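Histidinol-phosphatase (Bordetella pertussis, PDB 3FVV) probably hydrolyses L-histidinol phosphate to L-histidinol and phosphate, a late step of histidine biosynthesis, as a magnesium-dependent phosphatase of the HAD-like superfamily. Local coordinates at residues D109-L113 with W167-L173; H133-D138 with R163-W167. All coordinates share one frame; numbering follows the deposited sequence.

Contact 1: residues D109-L113 with W167-L173; sequences DLCAL and WLAGMGL
Leu110, at the start of strand 110-115, meets the end of helix 158-170 mainly through its CD2 methyl. That CD2 sits 3.7 Å from CH2 of Trp167, at the far corner of the indole, and the two side chains come at each other from opposite directions. A first torsion that sets CG anti to the backbone N (chi1 175°) carries CD2 toward the helix end. Three more apolar groups from that end of the helix and the turn after it touch the same methyl: CD2 of Leu168, CD1 of Leu173 at 4.0 Å from Leu110 CD2, and, more loosely, CE of Met171. Leu173 and Leu110 reach toward one another tip to tip. Two residues further along the strand, CB of Ala112 lies 3.8 Å from CH2 of Trp167, so one corner of the indole is shared by Leu110 and Ala112. Both approach the ring obliquely. Leu6 of the central strand 5-9 and His133 of the other neighbouring strand also touch this cluster.

Beyond the helix, Gly172 at positive phi turns the chain in a Schellman motif, and Leu173 follows: Leu173 N returns to Leu168 O at 2.8 Å, while Gly172 N bonds to Ala169 O. Leu168 O also accepts from Met171 N, and its two donors arrive from opposite faces of the carbonyl plane. Between the two segments the side-chain contacts are carbon to carbon, which implies that this pairing rests on apolar packing.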
loop_
_atom_site.group_PDB
_atom_site.type_symbol
_atom_site.label_atom_id
_atom_site.label_comp_id
_atom_site.label_asym_id
_atom_site.label_seq_id
_atom_site.Cartn_x
_atom_site.Cartn_y
_atom_site.Cartn_z
ATOM N N ASP A 109 8.666 -11.665 -14.368
ATOM C CA ASP A 109 7.334 -11.705 -13.772
ATOM C C ASP A 109 6.626 -10.384 -14.064
ATOM O O ASP A 109 7.286 -9.353 -14.239
ATOM C CB ASP A 109 7.402 -12.012 -12.275
ATOM C CG ASP A 109 7.958 -13.437 -11.981
ATOM O OD1 ASP A 109 8.093 -14.213 -12.990
ATOM O OD2 ASP A 109 8.227 -13.768 -10.766
ATOM N N LEU A 110 5.304 -10.417 -14.194
ATOM C CA LEU A 110 4.496 -9.191 -14.193
ATOM C C LEU A 110 4.356 -8.730 -12.731
ATOM O O LEU A 110 3.776 -9.432 -11.955
ATOM C CB LEU A 110 3.118 -9.438 -14.807
ATOM C CG LEU A 110 2.147 -8.251 -14.760
ATOM C CD1 LEU A 110 2.797 -7.043 -15.460
ATOM C CD2 LEU A 110 0.726 -8.624 -15.332
ATOM N N CYS A 111 4.872 -7.565 -12.379
ATOM C CA CYS A 111 4.954 -7.109 -10.966
ATOM C C CYS A 111 4.103 -5.851 -10.706
ATOM O O CYS A 111 4.101 -4.926 -11.495
ATOM C CB CYS A 111 6.397 -6.784 -10.580
ATOM S SG CYS A 111 7.472 -8.214 -10.704
ATOM N N ALA A 112 3.406 -5.855 -9.555
ATOM C CA ALA A 112 2.519 -4.787 -9.134
ATOM C C ALA A 112 2.620 -4.641 -7.618
ATOM O O ALA A 112 2.737 -5.651 -6.855
ATOM C CB ALA A 112 1.048 -5.108 -9.515
ATOM N N LEU A 113 2.541 -3.385 -7.195
ATOM C CA LEU A 113 2.373 -3.013 -5.812
ATOM C C LEU A 113 0.870 -2.856 -5.530
ATOM O O LEU A 113 0.164 -2.124 -6.258
ATOM C CB LEU A 113 3.170 -1.736 -5.527
ATOM C CG LEU A 113 3.451 -1.265 -4.105
ATOM C CD1 LEU A 113 4.391 -2.162 -3.326
ATOM C CD2 LEU A 113 4.047 0.181 -4.130
ATOM N N TRP A 167 -7.657 -4.870 -12.858
ATOM C CA TRP A 167 -6.434 -4.464 -13.544
ATOM C C TRP A 167 -5.953 -5.479 -14.614
ATOM O O TRP A 167 -5.623 -5.112 -15.737
ATOM C CB TRP A 167 -5.361 -4.155 -12.498
ATOM C CG TRP A 167 -3.995 -4.163 -12.975
ATOM C CD1 TRP A 167 -3.400 -3.251 -13.781
ATOM C CD2 TRP A 167 -3.013 -5.129 -12.657
ATOM N NE1 TRP A 167 -2.078 -3.601 -13.996
ATOM C CE2 TRP A 167 -1.820 -4.752 -13.313
ATOM C CE3 TRP A 167 -3.024 -6.295 -11.905
ATOM C CZ2 TRP A 167 -0.661 -5.498 -13.243
ATOM C CZ3 TRP A 167 -1.849 -7.028 -11.819
ATOM C CH2 TRP A 167 -0.695 -6.628 -12.501
ATOM N N LEU A 168 -5.933 -6.747 -14.274
ATOM C CA LEU A 168 -5.510 -7.745 -15.224
ATOM C C LEU A 168 -6.417 -7.708 -16.471
ATOM O O LEU A 168 -5.938 -7.762 -17.615
ATOM C CB LEU A 168 -5.525 -9.141 -14.576
ATOM C CG LEU A 168 -4.436 -9.343 -13.522
ATOM C CD1 LEU A 168 -4.714 -10.554 -12.636
ATOM C CD2 LEU A 168 -3.012 -9.405 -14.140
ATOM N N ALA A 169 -7.723 -7.594 -16.269
ATOM C CA ALA A 169 -8.658 -7.615 -17.414
ATOM C C ALA A 169 -8.414 -6.382 -18.317
ATOM O O ALA A 169 -8.386 -6.474 -19.539
ATOM C CB ALA A 169 -10.072 -7.652 -16.904
ATOM N N GLY A 170 -8.224 -5.222 -17.706
ATOM C CA GLY A 170 -7.732 -4.048 -18.441
ATOM C C GLY A 170 -6.510 -4.306 -19.352
ATOM O O GLY A 170 -6.358 -3.702 -20.393
ATOM N N MET A 171 -5.653 -5.237 -18.983
ATOM C CA MET A 171 -4.502 -5.577 -19.833
ATOM C C MET A 171 -4.835 -6.772 -20.722
ATOM O O MET A 171 -3.991 -7.243 -21.500
ATOM C CB MET A 171 -3.304 -5.876 -18.947
ATOM C CG MET A 171 -2.744 -4.650 -18.204
ATOM S SD MET A 171 -1.339 -5.122 -17.083
ATOM C CE MET A 171 -0.198 -5.643 -18.375
ATOM N N GLY A 172 -6.041 -7.321 -20.573
ATOM C CA GLY A 172 -6.441 -8.468 -21.400
ATOM C C GLY A 172 -5.941 -9.764 -20.823
ATOM O O GLY A 172 -5.688 -10.697 -21.527
ATOM N N LEU A 173 -5.798 -9.817 -19.518
ATOM C CA LEU A 173 -5.213 -10.978 -18.838
ATOM C C LEU A 173 -6.108 -11.388 -17.665
ATOM O O LEU A 173 -6.986 -10.646 -17.289
ATOM C CB LEU A 173 -3.862 -10.598 -18.232
ATOM C CG LEU A 173 -2.716 -10.254 -19.170
ATOM C CD1 LEU A 173 -1.685 -9.459 -18.390
ATOM C CD2 LEU A 173 -2.156 -11.536 -19.705
#

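Contact 2: residues H133-D138 with R163-W167; sequences HLIATD and RVNQW
Two nitrogens of one guanidinium close on Ala136 O: Arg163 NH1 at 2.9 Å and Arg163 NH2 at 3.1 Å from that oxygen. The oxygen lies close to the guanidinium plane, but both nitrogens reach it from the same face of the carbonyl plane, and the N-H groups are well short of straight (147° for NH1). The arginine folds back to get there, bent at its second and third torsions, with its CB 3.4 Å from Ile135 CG2, which also lies over one face of the guanidinium. Two waters sit at the same group's edge and accept from NH2; one of them also takes the N-H of Ala136 and lies 2.8 Å from Asp138 OD1, which also hydrogen-bonds Ser119 OG. Asp138 OD2 stands 3.4 Å from Arg163 NH2, well out of the guanidinium plane, so that salt bridge is one of charge alone. Thr153 O takes a further bond from Arg163 NH1.

One turn on, Trp167 lays one face of its indole over the end of Ile135, the two side chains crossing at about a right angle. At its edge the indole meets His133, and Trp167 CZ2 sits over a face of that imidazole, 3.6 Å from His133 CG; the imidazole and the five-membered ring of Trp167 meet obliquely, planes at 53°. The N-to-C directions of strand 133-136 and helix 163-167 differ by 141°, nearer antiparallel than parallel, with the two short axes 9.3 Å apart at closest approach, as where a helix covers the parallel sheet of the Rossmann-like α/β core of HAD phosphatases.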
loop_
_atom_site.group_PDB
_atom_site.type_symbol
_atom_site.label_atom_id
_atom_site.label_comp_id
_atom_site.label_asym_id
_atom_site.label_seq_id
_atom_site.Cartn_x
_atom_site.Cartn_y
_atom_site.Cartn_z
ATOM N N HIS A 133 3.493 -1.121 -12.112
ATOM C CA HIS A 133 2.015 -1.197 -11.907
ATOM C C HIS A 133 1.697 -0.985 -10.465
ATOM O O HIS A 133 2.328 -1.624 -9.590
ATOM C CB HIS A 133 1.519 -2.574 -12.340
ATOM C CG HIS A 133 1.745 -2.829 -13.802
ATOM N ND1 HIS A 133 1.007 -2.181 -14.779
ATOM C CD2 HIS A 133 2.679 -3.557 -14.448
ATOM C CE1 HIS A 133 1.470 -2.529 -15.967
ATOM N NE2 HIS A 133 2.484 -3.365 -15.791
ATOM N N LEU A 134 0.693 -0.155 -10.209
ATOM C CA LEU A 134 0.285 0.191 -8.842
ATOM C C LEU A 134 -1.208 -0.018 -8.724
ATOM O O LEU A 134 -1.971 0.538 -9.497
ATOM C CB LEU A 134 0.534 1.657 -8.574
ATOM C CG LEU A 134 0.089 2.195 -7.199
ATOM C CD1 LEU A 134 0.829 1.553 -6.042
ATOM C CD2 LEU A 134 0.256 3.688 -7.159
ATOM N N ILE A 135 -1.617 -0.773 -7.733
ATOM C CA ILE A 135 -3.010 -1.047 -7.526
ATOM C C ILE A 135 -3.287 -0.552 -6.099
ATOM O O ILE A 135 -3.180 -1.305 -5.094
ATOM C CB ILE A 135 -3.318 -2.553 -7.744
ATOM C CG1 ILE A 135 -2.935 -3.020 -9.176
ATOM C CG2 ILE A 135 -4.796 -2.842 -7.497
ATOM C CD1 ILE A 135 -2.591 -4.525 -9.281
ATOM N N ALA A 136 -3.595 0.740 -6.021
ATOM C CA ALA A 136 -3.744 1.464 -4.747
ATOM C C ALA A 136 -5.106 2.132 -4.647
ATOM O O ALA A 136 -5.749 2.369 -5.642
ATOM C CB ALA A 136 -2.639 2.558 -4.590
ATOM N N THR A 137 -5.551 2.439 -3.426
ATOM C CA THR A 137 -6.781 3.232 -3.240
ATOM C C THR A 137 -6.520 4.563 -3.955
ATOM O O THR A 137 -5.439 5.147 -3.830
ATOM C CB THR A 137 -7.059 3.399 -1.782
ATOM O OG1 THR A 137 -7.295 2.087 -1.273
ATOM C CG2 THR A 137 -8.318 4.339 -1.464
ATOM N N ASP A 138 -7.473 4.991 -4.758
ATOM C CA ASP A 138 -7.286 6.166 -5.575
ATOM C C ASP A 138 -8.072 7.324 -5.019
ATOM O O ASP A 138 -9.296 7.241 -4.821
ATOM C CB ASP A 138 -7.702 5.940 -7.033
ATOM C CG ASP A 138 -6.764 4.944 -7.754
ATOM O OD1 ASP A 138 -5.509 5.034 -7.589
ATOM O OD2 ASP A 138 -7.311 4.075 -8.470
ATOM N N ARG A 163 -9.689 -5.223 -7.239
ATOM C CA ARG A 163 -8.852 -4.319 -7.989
ATOM C C ARG A 163 -7.818 -5.064 -8.828
ATOM O O ARG A 163 -7.555 -4.700 -9.943
ATOM C CB ARG A 163 -8.174 -3.299 -7.036
ATOM C CG ARG A 163 -9.141 -2.292 -6.505
ATOM C CD ARG A 163 -9.547 -1.251 -7.629
ATOM N NE ARG A 163 -8.335 -0.654 -8.187
ATOM C CZ ARG A 163 -7.649 0.348 -7.626
ATOM N NH1 ARG A 163 -8.049 0.893 -6.508
ATOM N NH2 ARG A 163 -6.513 0.781 -8.157
ATOM N N VAL A 164 -7.245 -6.124 -8.285
ATOM C CA VAL A 164 -6.267 -6.888 -9.008
ATOM C C VAL A 164 -6.969 -7.523 -10.217
ATOM O O VAL A 164 -6.420 -7.530 -11.333
ATOM C CB VAL A 164 -5.636 -7.973 -8.100
ATOM C CG1 VAL A 164 -4.896 -8.946 -8.943
ATOM C CG2 VAL A 164 -4.673 -7.323 -7.041
ATOM N N ASN A 165 -8.167 -8.089 -10.026
ATOM C CA ASN A 165 -8.843 -8.753 -11.182
ATOM C C ASN A 165 -9.250 -7.706 -12.260
ATOM O O ASN A 165 -9.055 -7.929 -13.492
ATOM C CB ASN A 165 -9.992 -9.653 -10.742
ATOM C CG ASN A 165 -9.519 -10.895 -9.952
ATOM O OD1 ASN A 165 -10.119 -11.272 -8.912
ATOM N ND2 ASN A 165 -8.465 -11.523 -10.431
ATOM N N GLN A 166 -9.698 -6.534 -11.808
ATOM C CA GLN A 166 -10.032 -5.465 -12.761
ATOM C C GLN A 166 -8.808 -5.029 -13.531
ATOM O O GLN A 166 -8.891 -4.871 -14.722
ATOM C CB GLN A 166 -10.700 -4.284 -12.086
ATOM C CG GLN A 166 -11.991 -4.669 -11.461
ATOM C CD GLN A 166 -12.642 -3.592 -10.654
ATOM O OE1 GLN A 166 -11.991 -2.840 -9.908
ATOM N NE2 GLN A 166 -13.986 -3.547 -10.739
ATOM N N TRP A 167 -7.657 -4.870 -12.858
ATOM C CA TRP A 167 -6.434 -4.464 -13.544
ATOM C C TRP A 167 -5.953 -5.479 -14.614
ATOM O O TRP A 167 -5.623 -5.112 -15.737
ATOM C CB TRP A 167 -5.361 -4.155 -12.498
ATOM C CG TRP A 167 -3.995 -4.163 -12.975
ATOM C CD1 TRP A 167 -3.400 -3.251 -13.781
ATOM C CD2 TRP A 167 -3.013 -5.129 -12.657
ATOM N NE1 TRP A 167 -2.078 -3.601 -13.996
ATOM C CE2 TRP A 167 -1.820 -4.752 -13.313
ATOM C CE3 TRP A 167 -3.024 -6.295 -11.905
ATOM C CZ2 TRP A 167 -0.661 -5.498 -13.243
ATOM C CZ3 TRP A 167 -1.849 -7.028 -11.819
ATOM C CH2 TRP A 167 -0.695 -6.628 -12.501
HETATM O O HOH W 1 -5.123 0.053 -10.748
HETATM O O HOH W 2 -4.036 2.714 -8.094
#

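How the contacts relate
The chain runs through strand 5-9 and a set of helices before it reaches strand 110-115, the first segment of contact 1, and then passes through helix 119-128 into strand 133-142, where contact 2 begins. It goes out through the small strands 145-147 and 150-151 before helix 158-170 returns it to the sheet. Residues 163-167 close the shorter loop of contact 2, and residues 167-173 then close the longer loop of contact 1, so contact 2 is nested inside contact 1. Trp167 belongs to both. Strands 110-115 and 133-142 are parallel neighbours, probably joined by backbone hydrogen bonds between Leu113 and both His133 and Ile135, and one helix thus spans the two.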